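Local atomic coordinates of tryptophanyl-tRNA synthetase (PDB entry 3TZL), a protein that probably joins tryptophan to its cognate tRNA at the expense of ATP, working as a homodimeric class I aminoacyl-tRNA synthetase. Residues 15-20 and 198-203; 209-214 and 268-273; 86-91 and 128-133. All coordinates share one frame; numbering follows the deposited sequence.

Interaction 1 of 3, residues 15-20 and 198-203. With ADP (adenosine-5'-diphosphate), chain I.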
loop_
_atom_site.group_PDB
_atom_site.type_symbol
_atom_site.label_atom_id
_atom_site.label_comp_id
_atom_site.label_asym_id
_atom_site.label_seq_id
_atom_site.Cartn_x
_atom_site.Cartn_y
_atom_site.Cartn_z
ATOM N N ASP B 15 25.493 -1.394 -13.092
ATOM C CA ASP B 15 25.672 -2.214 -14.281
ATOM C C ASP B 15 25.840 -3.678 -13.912
ATOM O O ASP B 15 26.519 -4.008 -12.936
ATOM C CB ASP B 15 26.872 -1.710 -15.070
ATOM C CG ASP B 15 26.739 -0.248 -15.425
ATOM O OD1 ASP B 15 25.634 0.144 -15.869
ATOM O OD2 ASP B 15 27.718 0.510 -15.233
ATOM N N LEU B 16 25.194 -4.552 -14.677
ATOM C CA LEU B 16 25.368 -5.995 -14.511
ATOM C C LEU B 16 26.765 -6.459 -14.956
ATOM O O LEU B 16 27.226 -6.094 -16.032
ATOM C CB LEU B 16 24.316 -6.740 -15.311
ATOM C CG LEU B 16 22.899 -6.707 -14.753
ATOM C CD1 LEU B 16 21.984 -7.370 -15.738
ATOM C CD2 LEU B 16 22.840 -7.404 -13.391
ATOM N N HIS B 17 27.428 -7.254 -14.120
ATOM C CA HIS B 17 28.758 -7.759 -14.454
ATOM C C HIS B 17 28.795 -9.284 -14.548
ATOM O O HIS B 17 27.839 -9.960 -14.181
ATOM C CB HIS B 17 29.823 -7.224 -13.481
ATOM C CG HIS B 17 29.521 -7.472 -12.035
ATOM N ND1 HIS B 17 29.631 -8.716 -11.455
ATOM C CD2 HIS B 17 29.140 -6.624 -11.049
ATOM C CE1 HIS B 17 29.315 -8.630 -10.172
ATOM N NE2 HIS B 17 29.012 -7.372 -9.903
ATOM N N ILE B 18 29.894 -9.839 -15.046
ATOM C CA ILE B 18 29.941 -11.289 -15.260
ATOM C C ILE B 18 29.829 -12.092 -13.962
ATOM O O ILE B 18 29.598 -13.297 -13.993
ATOM C CB ILE B 18 31.167 -11.715 -16.074
ATOM C CG1 ILE B 18 32.460 -11.322 -15.360
ATOM C CG2 ILE B 18 31.113 -11.089 -17.474
ATOM C CD1 ILE B 18 33.729 -11.934 -16.028
ATOM N N GLY B 19 29.980 -11.416 -12.825
ATOM C CA GLY B 19 29.776 -12.041 -11.532
ATOM C C GLY B 19 28.297 -12.289 -11.252
ATOM O O GLY B 19 27.917 -13.345 -10.754
ATOM N N ASN B 20 27.461 -11.307 -11.569
ATOM C CA ASN B 20 26.015 -11.494 -11.497
ATOM C C ASN B 20 25.590 -12.614 -12.426
ATOM O O ASN B 20 24.727 -13.417 -12.090
ATOM C CB ASN B 20 25.280 -10.206 -11.880
ATOM C CG ASN B 20 25.655 -9.042 -10.994
ATOM O OD1 ASN B 20 26.189 -8.042 -11.467
ATOM N ND2 ASN B 20 25.379 -9.164 -9.695
ATOM N N GLN B 198 34.819 -1.782 -7.487
ATOM C CA GLN B 198 35.142 -1.268 -8.819
ATOM C C GLN B 198 36.139 -2.186 -9.526
ATOM O O GLN B 198 37.093 -1.733 -10.174
ATOM C CB GLN B 198 35.675 0.166 -8.741
ATOM C CG GLN B 198 34.758 1.133 -7.993
ATOM C CD GLN B 198 35.427 2.470 -7.721
ATOM O OE1 GLN B 198 36.330 2.568 -6.890
ATOM N NE2 GLN B 198 34.993 3.504 -8.431
ATOM N N ASN B 199 35.913 -3.485 -9.389
ATOM C CA ASN B 199 36.790 -4.470 -9.988
ATOM C C ASN B 199 36.034 -5.340 -10.993
ATOM O O ASN B 199 36.389 -6.502 -11.207
ATOM C CB ASN B 199 37.430 -5.333 -8.893
ATOM C CG ASN B 199 36.415 -6.172 -8.135
ATOM O OD1 ASN B 199 35.202 -6.072 -8.353
ATOM N ND2 ASN B 199 36.912 -7.021 -7.243
ATOM N N THR B 200 34.984 -4.779 -11.593
ATOM C CA THR B 200 34.046 -5.582 -12.370
ATOM C C THR B 200 34.407 -5.707 -13.850
ATOM O O THR B 200 35.195 -4.948 -14.381
ATOM C CB THR B 200 32.587 -5.048 -12.241
ATOM O OG1 THR B 200 32.472 -3.771 -12.880
ATOM C CG2 THR B 200 32.200 -4.897 -10.784
ATOM N N ILE B 201 33.818 -6.701 -14.498
ATOM C CA ILE B 201 33.786 -6.770 -15.950
ATOM C C ILE B 201 32.314 -6.807 -16.344
ATOM O O ILE B 201 31.598 -7.759 -16.020
ATOM C CB ILE B 201 34.520 -7.995 -16.475
ATOM C CG1 ILE B 201 36.024 -7.817 -16.288
ATOM C CG2 ILE B 201 34.219 -8.216 -17.954
ATOM C CD1 ILE B 201 36.808 -9.073 -16.555
ATOM N N ASP B 202 31.869 -5.743 -17.008
ATOM C CA ASP B 202 30.454 -5.545 -17.309
ATOM C C ASP B 202 30.023 -6.255 -18.594
ATOM O O ASP B 202 30.830 -6.491 -19.502
ATOM C CB ASP B 202 30.119 -4.047 -17.372
ATOM C CG ASP B 202 30.466 -3.315 -16.078
ATOM O OD1 ASP B 202 30.408 -3.933 -14.999
ATOM O OD2 ASP B 202 30.809 -2.118 -16.142
ATOM N N ILE B 203 28.740 -6.591 -18.648
ATOM C CA ILE B 203 28.175 -7.382 -19.729
ATOM C C ILE B 203 27.706 -6.509 -20.875
ATOM O O ILE B 203 27.882 -6.854 -22.038
ATOM C CB ILE B 203 26.961 -8.170 -19.230
ATOM C CG1 ILE B 203 27.406 -9.198 -18.189
ATOM C CG2 ILE B 203 26.242 -8.838 -20.384
ATOM C CD1 ILE B 203 26.262 -9.977 -17.587
HETATM P PB ADP I . 27.781 -6.328 -5.949
HETATM O O1B ADP I . 28.658 -6.092 -7.147
HETATM O O2B ADP I . 26.753 -5.247 -5.726
HETATM O O3B ADP I . 28.496 -6.745 -4.679
HETATM P PA ADP I . 25.331 -7.696 -6.296
HETATM O O1A ADP I . 24.763 -7.099 -7.559
HETATM O O2A ADP I . 24.872 -7.153 -4.958
HETATM O O3A ADP I . 26.946 -7.616 -6.416
HETATM O "O5'" ADP I . 25.056 -9.288 -6.321
HETATM C "C5'" ADP I . 23.810 -9.813 -6.782
HETATM C "C4'" ADP I . 23.917 -11.327 -6.943
HETATM O "O4'" ADP I . 24.937 -11.670 -7.886
HETATM C "C3'" ADP I . 24.271 -11.998 -5.628
HETATM O "O3'" ADP I . 23.120 -12.689 -5.138
HETATM C "C2'" ADP I . 25.388 -12.974 -5.942
HETATM O "O2'" ADP I . 24.910 -14.322 -5.867
HETATM C "C1'" ADP I . 25.795 -12.698 -7.376
HETATM N N9 ADP I . 27.213 -12.250 -7.436
HETATM C C8 ADP I . 27.649 -10.971 -7.396
HETATM N N7 ADP I . 29.004 -10.899 -7.481
HETATM C C5 ADP I . 29.454 -12.163 -7.583
HETATM C C6 ADP I . 30.782 -12.805 -7.709
HETATM N N6 ADP I . 31.912 -12.053 -7.741
HETATM N N1 ADP I . 30.819 -14.156 -7.789
HETATM C C2 ADP I . 29.696 -14.904 -7.751
HETATM N N3 ADP I . 28.456 -14.390 -7.638
HETATM C C4 ADP I . 28.276 -13.049 -7.552
#

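Interaction 2 of 3, residues 209-214 and 268-273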
loop_
_atom_site.group_PDB
_atom_site.type_symbol
_atom_site.label_atom_id
_atom_site.label_comp_id
_atom_site.label_asym_id
_atom_site.label_seq_id
_atom_site.Cartn_x
_atom_site.Cartn_y
_atom_site.Cartn_z
ATOM N N THR B 209 34.833 0.205 -23.101
ATOM C CA THR B 209 34.736 0.045 -21.657
ATOM C C THR B 209 35.194 -1.343 -21.199
ATOM O O THR B 209 35.819 -1.490 -20.146
ATOM C CB THR B 209 33.303 0.322 -21.185
ATOM O OG1 THR B 209 32.951 1.671 -21.520
ATOM C CG2 THR B 209 33.188 0.131 -19.698
ATOM N N LEU B 210 34.895 -2.358 -22.002
ATOM C CA LEU B 210 35.360 -3.718 -21.731
ATOM C C LEU B 210 36.892 -3.813 -21.846
ATOM O O LEU B 210 37.561 -4.370 -20.967
ATOM C CB LEU B 210 34.677 -4.714 -22.682
ATOM C CG LEU B 210 35.157 -6.161 -22.539
ATOM C CD1 LEU B 210 34.810 -6.698 -21.147
ATOM C CD2 LEU B 210 34.614 -7.069 -23.647
ATOM N N LYS B 211 37.442 -3.257 -22.924
ATOM C CA LYS B 211 38.893 -3.192 -23.112
ATOM C C LYS B 211 39.574 -2.561 -21.898
ATOM O O LYS B 211 40.593 -3.053 -21.414
ATOM C CB LYS B 211 39.234 -2.412 -24.387
ATOM C CG LYS B 211 40.692 -2.513 -24.827
ATOM C CD LYS B 211 40.966 -1.641 -26.050
ATOM C CE LYS B 211 42.424 -1.733 -26.509
ATOM N NZ LYS B 211 42.815 -0.575 -27.366
ATOM N N LYS B 212 38.982 -1.481 -21.401
ATOM C CA LYS B 212 39.497 -0.746 -20.251
ATOM C C LYS B 212 39.469 -1.613 -18.991
ATOM O O LYS B 212 40.445 -1.678 -18.244
ATOM C CB LYS B 212 38.654 0.518 -20.052
ATOM C CG LYS B 212 39.259 1.586 -19.157
ATOM C CD LYS B 212 38.292 2.767 -19.003
ATOM C CE LYS B 212 37.003 2.350 -18.262
ATOM N NZ LYS B 212 35.975 3.442 -18.145
ATOM N N GLN B 213 38.349 -2.290 -18.766
ATOM C CA GLN B 213 38.193 -3.129 -17.585
ATOM C C GLN B 213 39.141 -4.313 -17.625
ATOM O O GLN B 213 39.782 -4.639 -16.629
ATOM C CB GLN B 213 36.748 -3.594 -17.457
ATOM C CG GLN B 213 35.827 -2.432 -17.131
ATOM C CD GLN B 213 34.368 -2.814 -17.024
ATOM O OE1 GLN B 213 33.939 -3.881 -17.486
ATOM N NE2 GLN B 213 33.588 -1.932 -16.412
ATOM N N ILE B 214 39.237 -4.949 -18.786
ATOM C CA ILE B 214 40.099 -6.110 -18.932
ATOM C C ILE B 214 41.562 -5.711 -18.797
ATOM O O ILE B 214 42.357 -6.436 -18.213
ATOM C CB ILE B 214 39.825 -6.835 -20.256
ATOM C CG1 ILE B 214 38.523 -7.645 -20.146
ATOM C CG2 ILE B 214 40.946 -7.763 -20.601
ATOM C CD1 ILE B 214 38.090 -8.237 -21.444
ATOM N N TYR B 268 43.188 -11.612 -26.115
ATOM C CA TYR B 268 42.407 -12.830 -26.257
ATOM C C TYR B 268 41.152 -12.805 -25.381
ATOM O O TYR B 268 40.067 -13.126 -25.847
ATOM C CB TYR B 268 43.267 -14.054 -25.917
ATOM C CG TYR B 268 42.519 -15.364 -25.987
ATOM C CD1 TYR B 268 41.909 -15.771 -27.164
ATOM C CD2 TYR B 268 42.429 -16.202 -24.878
ATOM C CE1 TYR B 268 41.214 -16.971 -27.236
ATOM C CE2 TYR B 268 41.743 -17.405 -24.944
ATOM C CZ TYR B 268 41.137 -17.784 -26.128
ATOM O OH TYR B 268 40.447 -18.974 -26.209
ATOM N N LEU B 269 41.294 -12.405 -24.118
ATOM C CA LEU B 269 40.150 -12.361 -23.209
ATOM C C LEU B 269 39.058 -11.455 -23.748
ATOM O O LEU B 269 37.876 -11.806 -23.698
ATOM C CB LEU B 269 40.563 -11.934 -21.795
ATOM C CG LEU B 269 39.422 -11.941 -20.762
ATOM C CD1 LEU B 269 38.674 -13.268 -20.787
ATOM C CD2 LEU B 269 39.940 -11.664 -19.359
ATOM N N ASN B 270 39.450 -10.294 -24.270
ATOM C CA ASN B 270 38.504 -9.402 -24.950
ATOM C C ASN B 270 37.692 -10.104 -26.033
ATOM O O ASN B 270 36.465 -9.984 -26.070
ATOM C CB ASN B 270 39.221 -8.199 -25.564
ATOM C CG ASN B 270 39.443 -7.095 -24.571
ATOM O OD1 ASN B 270 38.597 -6.219 -24.407
ATOM N ND2 ASN B 270 40.585 -7.126 -23.896
ATOM N N GLU B 271 38.379 -10.837 -26.904
ATOM C CA GLU B 271 37.716 -11.606 -27.955
ATOM C C GLU B 271 36.709 -12.608 -27.398
ATOM O O GLU B 271 35.606 -12.734 -27.929
ATOM C CB GLU B 271 38.735 -12.356 -28.812
ATOM C CG GLU B 271 39.715 -11.466 -29.539
ATOM C CD GLU B 271 40.700 -12.260 -30.398
ATOM O OE1 GLU B 271 40.540 -13.497 -30.529
ATOM O OE2 GLU B 271 41.637 -11.641 -30.941
ATOM N N LEU B 272 37.103 -13.330 -26.352
ATOM C CA LEU B 272 36.213 -14.286 -25.690
ATOM C C LEU B 272 34.954 -13.618 -25.147
ATOM O O LEU B 272 33.841 -14.074 -25.406
ATOM C CB LEU B 272 36.929 -14.980 -24.534
ATOM C CG LEU B 272 37.845 -16.131 -24.924
ATOM C CD1 LEU B 272 38.456 -16.757 -23.674
ATOM C CD2 LEU B 272 37.051 -17.155 -25.740
ATOM N N VAL B 273 35.135 -12.546 -24.381
ATOM C CA VAL B 273 33.995 -11.873 -23.773
ATOM C C VAL B 273 33.076 -11.245 -24.831
ATOM O O VAL B 273 31.859 -11.400 -24.767
ATOM C CB VAL B 273 34.432 -10.846 -22.705
ATOM C CG1 VAL B 273 33.223 -10.062 -22.157
ATOM C CG2 VAL B 273 35.176 -11.562 -21.562
#

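Interaction 3 of 3, residues 86-91 and 128-133. With TRP (tryptophan), chain J.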
loop_
_atom_site.group_PDB
_atom_site.type_symbol
_atom_site.label_atom_id
_atom_site.label_comp_id
_atom_site.label_asym_id
_atom_site.label_seq_id
_atom_site.Cartn_x
_atom_site.Cartn_y
_atom_site.Cartn_z
ATOM N N LYS B 86 -1.483 -4.628 -10.459
ATOM C CA LYS B 86 -1.789 -3.685 -9.393
ATOM C C LYS B 86 -2.385 -4.349 -8.165
ATOM O O LYS B 86 -2.370 -3.758 -7.090
ATOM C CB LYS B 86 -2.747 -2.604 -9.887
ATOM C CG LYS B 86 -2.309 -1.869 -11.134
ATOM C CD LYS B 86 -1.143 -0.969 -10.858
ATOM C CE LYS B 86 -1.013 0.017 -12.015
ATOM N NZ LYS B 86 0.308 0.665 -11.847
ATOM N N GLU B 87 -2.926 -5.555 -8.340
ATOM C CA GLU B 87 -3.515 -6.321 -7.236
ATOM C C GLU B 87 -2.580 -6.387 -6.040
ATOM O O GLU B 87 -3.029 -6.389 -4.890
ATOM C CB GLU B 87 -3.864 -7.751 -7.666
ATOM C CG GLU B 87 -5.157 -7.869 -8.494
ATOM C CD GLU B 87 -5.029 -7.378 -9.952
ATOM O OE1 GLU B 87 -3.901 -7.071 -10.410
ATOM O OE2 GLU B 87 -6.077 -7.284 -10.633
ATOM N N VAL B 88 -1.277 -6.413 -6.307
ATOM C CA VAL B 88 -0.311 -6.528 -5.217
ATOM C C VAL B 88 -0.405 -5.410 -4.177
ATOM O O VAL B 88 -0.155 -5.649 -2.994
ATOM C CB VAL B 88 1.148 -6.702 -5.719
ATOM C CG1 VAL B 88 1.746 -5.365 -6.198
ATOM C CG2 VAL B 88 1.982 -7.319 -4.611
HETATM N N MSE B 89 -0.795 -4.210 -4.604
HETATM C CA MSE B 89 -0.963 -3.071 -3.686
HETATM C C MSE B 89 -2.146 -3.266 -2.750
HETATM O O MSE B 89 -2.087 -2.933 -1.572
HETATM C CB MSE B 89 -1.186 -1.790 -4.464
HETATM C CG MSE B 89 0.026 -1.332 -5.202
HETATM SE SE MSE B 89 1.160 -0.289 -4.023
HETATM C CE MSE B 89 1.946 -1.499 -2.789
ATOM N N GLU B 90 -3.230 -3.788 -3.297
ATOM C CA GLU B 90 -4.409 -4.058 -2.509
ATOM C C GLU B 90 -4.100 -5.150 -1.497
ATOM O O GLU B 90 -4.447 -5.022 -0.328
ATOM C CB GLU B 90 -5.559 -4.460 -3.425
ATOM C CG GLU B 90 -6.918 -4.383 -2.753
ATOM C CD GLU B 90 -8.034 -4.160 -3.745
ATOM O OE1 GLU B 90 -8.843 -3.216 -3.534
ATOM O OE2 GLU B 90 -8.106 -4.929 -4.729
ATOM N N LEU B 91 -3.414 -6.212 -1.932
ATOM C CA LEU B 91 -3.060 -7.305 -1.021
ATOM C C LEU B 91 -2.145 -6.842 0.113
ATOM O O LEU B 91 -2.301 -7.249 1.254
ATOM C CB LEU B 91 -2.433 -8.492 -1.763
ATOM C CG LEU B 91 -2.132 -9.700 -0.871
ATOM C CD1 LEU B 91 -3.417 -10.171 -0.191
ATOM C CD2 LEU B 91 -1.450 -10.886 -1.632
ATOM N N PRO B 128 8.904 -5.194 3.852
ATOM C CA PRO B 128 8.691 -6.635 4.054
ATOM C C PRO B 128 7.238 -7.068 3.888
ATOM O O PRO B 128 7.011 -8.222 3.527
ATOM C CB PRO B 128 9.112 -6.850 5.512
ATOM C CG PRO B 128 10.127 -5.777 5.761
ATOM C CD PRO B 128 9.639 -4.596 4.985
ATOM N N VAL B 129 6.278 -6.178 4.146
ATOM C CA VAL B 129 4.874 -6.525 3.934
ATOM C C VAL B 129 4.541 -6.576 2.436
ATOM O O VAL B 129 3.804 -7.456 1.985
ATOM C CB VAL B 129 3.899 -5.546 4.657
ATOM C CG1 VAL B 129 2.468 -6.058 4.549
ATOM C CG2 VAL B 129 4.271 -5.398 6.123
ATOM N N LEU B 130 5.091 -5.639 1.665
ATOM C CA LEU B 130 4.806 -5.606 0.242
ATOM C C LEU B 130 5.436 -6.836 -0.389
ATOM O O LEU B 130 4.824 -7.514 -1.227
ATOM C CB LEU B 130 5.342 -4.325 -0.404
ATOM C CG LEU B 130 5.234 -4.266 -1.943
ATOM C CD1 LEU B 130 3.806 -4.495 -2.441
ATOM C CD2 LEU B 130 5.755 -2.937 -2.426
HETATM N N MSE B 131 6.664 -7.125 0.031
HETATM C CA MSE B 131 7.346 -8.347 -0.381
HETATM C C MSE B 131 6.555 -9.600 0.008
HETATM O O MSE B 131 6.532 -10.581 -0.735
HETATM C CB MSE B 131 8.726 -8.409 0.251
HETATM C CG MSE B 131 9.456 -9.714 0.046
HETATM SE SE MSE B 131 11.393 -9.431 0.300
HETATM C CE MSE B 131 12.036 -11.241 -0.088
ATOM N N ALA B 132 5.910 -9.582 1.172
ATOM C CA ALA B 132 5.062 -10.720 1.529
ATOM C C ALA B 132 3.874 -10.812 0.570
ATOM O O ALA B 132 3.453 -11.901 0.188
ATOM C CB ALA B 132 4.601 -10.632 2.963
ATOM N N ALA B 133 3.349 -9.667 0.158
ATOM C CA ALA B 133 2.281 -9.677 -0.821
ATOM C C ALA B 133 2.769 -10.284 -2.151
ATOM O O ALA B 133 2.072 -11.104 -2.751
ATOM C CB ALA B 133 1.716 -8.265 -1.019
HETATM N N TRP J . 13.759 -7.814 -1.655
HETATM C CA TRP J . 14.364 -8.469 -2.820
HETATM C C TRP J . 15.789 -7.981 -3.041
HETATM O O TRP J . 16.546 -8.553 -3.833
HETATM C CB TRP J . 13.517 -8.238 -4.084
HETATM C CG TRP J . 12.122 -8.768 -3.936
HETATM C CD1 TRP J . 10.963 -8.048 -3.829
HETATM C CD2 TRP J . 11.758 -10.144 -3.830
HETATM N NE1 TRP J . 9.889 -8.904 -3.680
HETATM C CE2 TRP J . 10.354 -10.196 -3.668
HETATM C CE3 TRP J . 12.484 -11.343 -3.855
HETATM C CZ2 TRP J . 9.664 -11.403 -3.547
HETATM C CZ3 TRP J . 11.795 -12.543 -3.726
HETATM C CH2 TRP J . 10.400 -12.562 -3.581
HETATM O OXT TRP J . 16.200 -6.998 -2.420
#

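Interaction 1 of 3, residues 15-20 and 198-203
Two side chains of 15-20 grip the nucleotide directly. H17 NE2 donates to ADP O1B over 3.1 Å, with an N-H...O angle of 165° and the oxygen at the ring edge, in plane. N20 ND2 serves two acceptors, O1A of ADP at 3.0 Å and O4' of its ribose at 3.1 Å. The other end of the same amide, N20 OD1, lies 3.2 Å above the centre of the H17 ring. It also takes the H17 backbone N-H almost straight (179°), while H17 ND1 weakly accepts from G19 N, completing a capping box at the start of helix 18-30. Residues 15-20 belong to the predicted HIGH region, a signature of class I synthetases. Behind it, residues 198-203 cross at a single beta bridge: I203 N reaches L16 O at 3.1 Å, and I18 N meets I201 O at 2.9 Å nearly along the C=O axis. T200 CG2 leans on H17 CD2, and T200 OG1 donates to D202 OD1, whose OD2 is held by Q213. ND1 accepting and NE2 donating are consistent with a neutral H17; D15, its OD2 4.2 Å from D202 OD2, could raise either acid's pKa somewhat, while donors T200 and Q213 would favour a charged D202.

Interaction 2 of 3, residues 209-214 and 268-273
N270 reaches toward the facing helix, its CG anti to the carbonyl carbon (chi1 -84°), so that the amide slides past L210 on one flank and I214 on the other, each running in the opposite direction. N270 OD1 abuts the backbone, 3.3 Å from K211 CA, without a hydrogen bond across the contact. N270 ND2 comes 3.4 Å from I214 CG2, but it hydrogen-bonds K266 O, one turn back in its own helix. I214 CD1 is 3.6 Å from N270 CG and also touches L269 CG, at 4.0 Å. With L210 CG anti to the backbone N (chi1 177°), L210 meets V273 obliquely, CD2 standing 3.6 Å from V273 CG1. These are two helices, 207-215 and 262-276, of the helical region that follows the predicted KMSKS loop; their short segments run 134° apart in direction, with axes 10.0 Å from each other at closest approach. K211 borders the contact through its backbone and CB, its extended chain leading away. Helix 234-239 also packs on L269, through I235, I238 and A239, while I201 packs on L210 and F242 on V273.

Interaction 3 of 3, residues 86-91 and 128-133
L130 leaves helix 122-137 with its CG anti to the backbone N (chi1 173°), and this torsion carries the fork of the side chain across to helix 87-96 although its CB does not point straight there. At the tip CD1 does most of the touching: it lies 3.5 Å from M89 CE and 4.0 Å from V88 CG2. The second branch, CD2, meets the same methyl, M89 CE, at 4.1 Å. M89 is a selenomethionine whose CB points away from the contact; bends at chi2 and chi3 fold the chain back so that CE meets the tip of L130, the two side chains crossing obliquely. One turn on, A133 presents its small CB 3.7 Å from V88 CG2, and L91 CD2 rests 3.7 Å from A133 O. The short side chain at 133 is consistent with the close crossing, axes 8.9 Å apart, the segments running at 122° to each other. W93 of the second subunit packs on both M89 and L130, placing this contact beside the dimer interface. On another face of helix 122-137, the extended selenomethionine M131 lines the pocket of bound tryptophan, its SE 3.5 Å from the ligand N. The side chains that meet between the helices are all apolar, with backbone carbonyls touched only by carbon and no hydrogen bond across, while D134 and Q149, outside the contact, hydrogen-bond the tryptophan.

All three contacts are mainly buried, yet only interaction 1 combines backbone hydrogen bonds across its segments with a bound nucleotide; interactions 2 and 3 are helix pairs without any hydrogen bond across them. Interaction 2 has an amide, N270, at its centre and an exposed lysine at its margin, whereas the touching residues of interaction 3 are all buried and apolar. Interactions 1 and 2 adjoin, their centres 12 Å apart: Q213 on 209-214 meets D202 by a probable hydrogen bond, and L210 packs on I201. Interaction 3 lies on the opposite side of the chain's centre, its nearest atoms about 17 Å from interaction 1, by the tryptophan pocket and the second subunit.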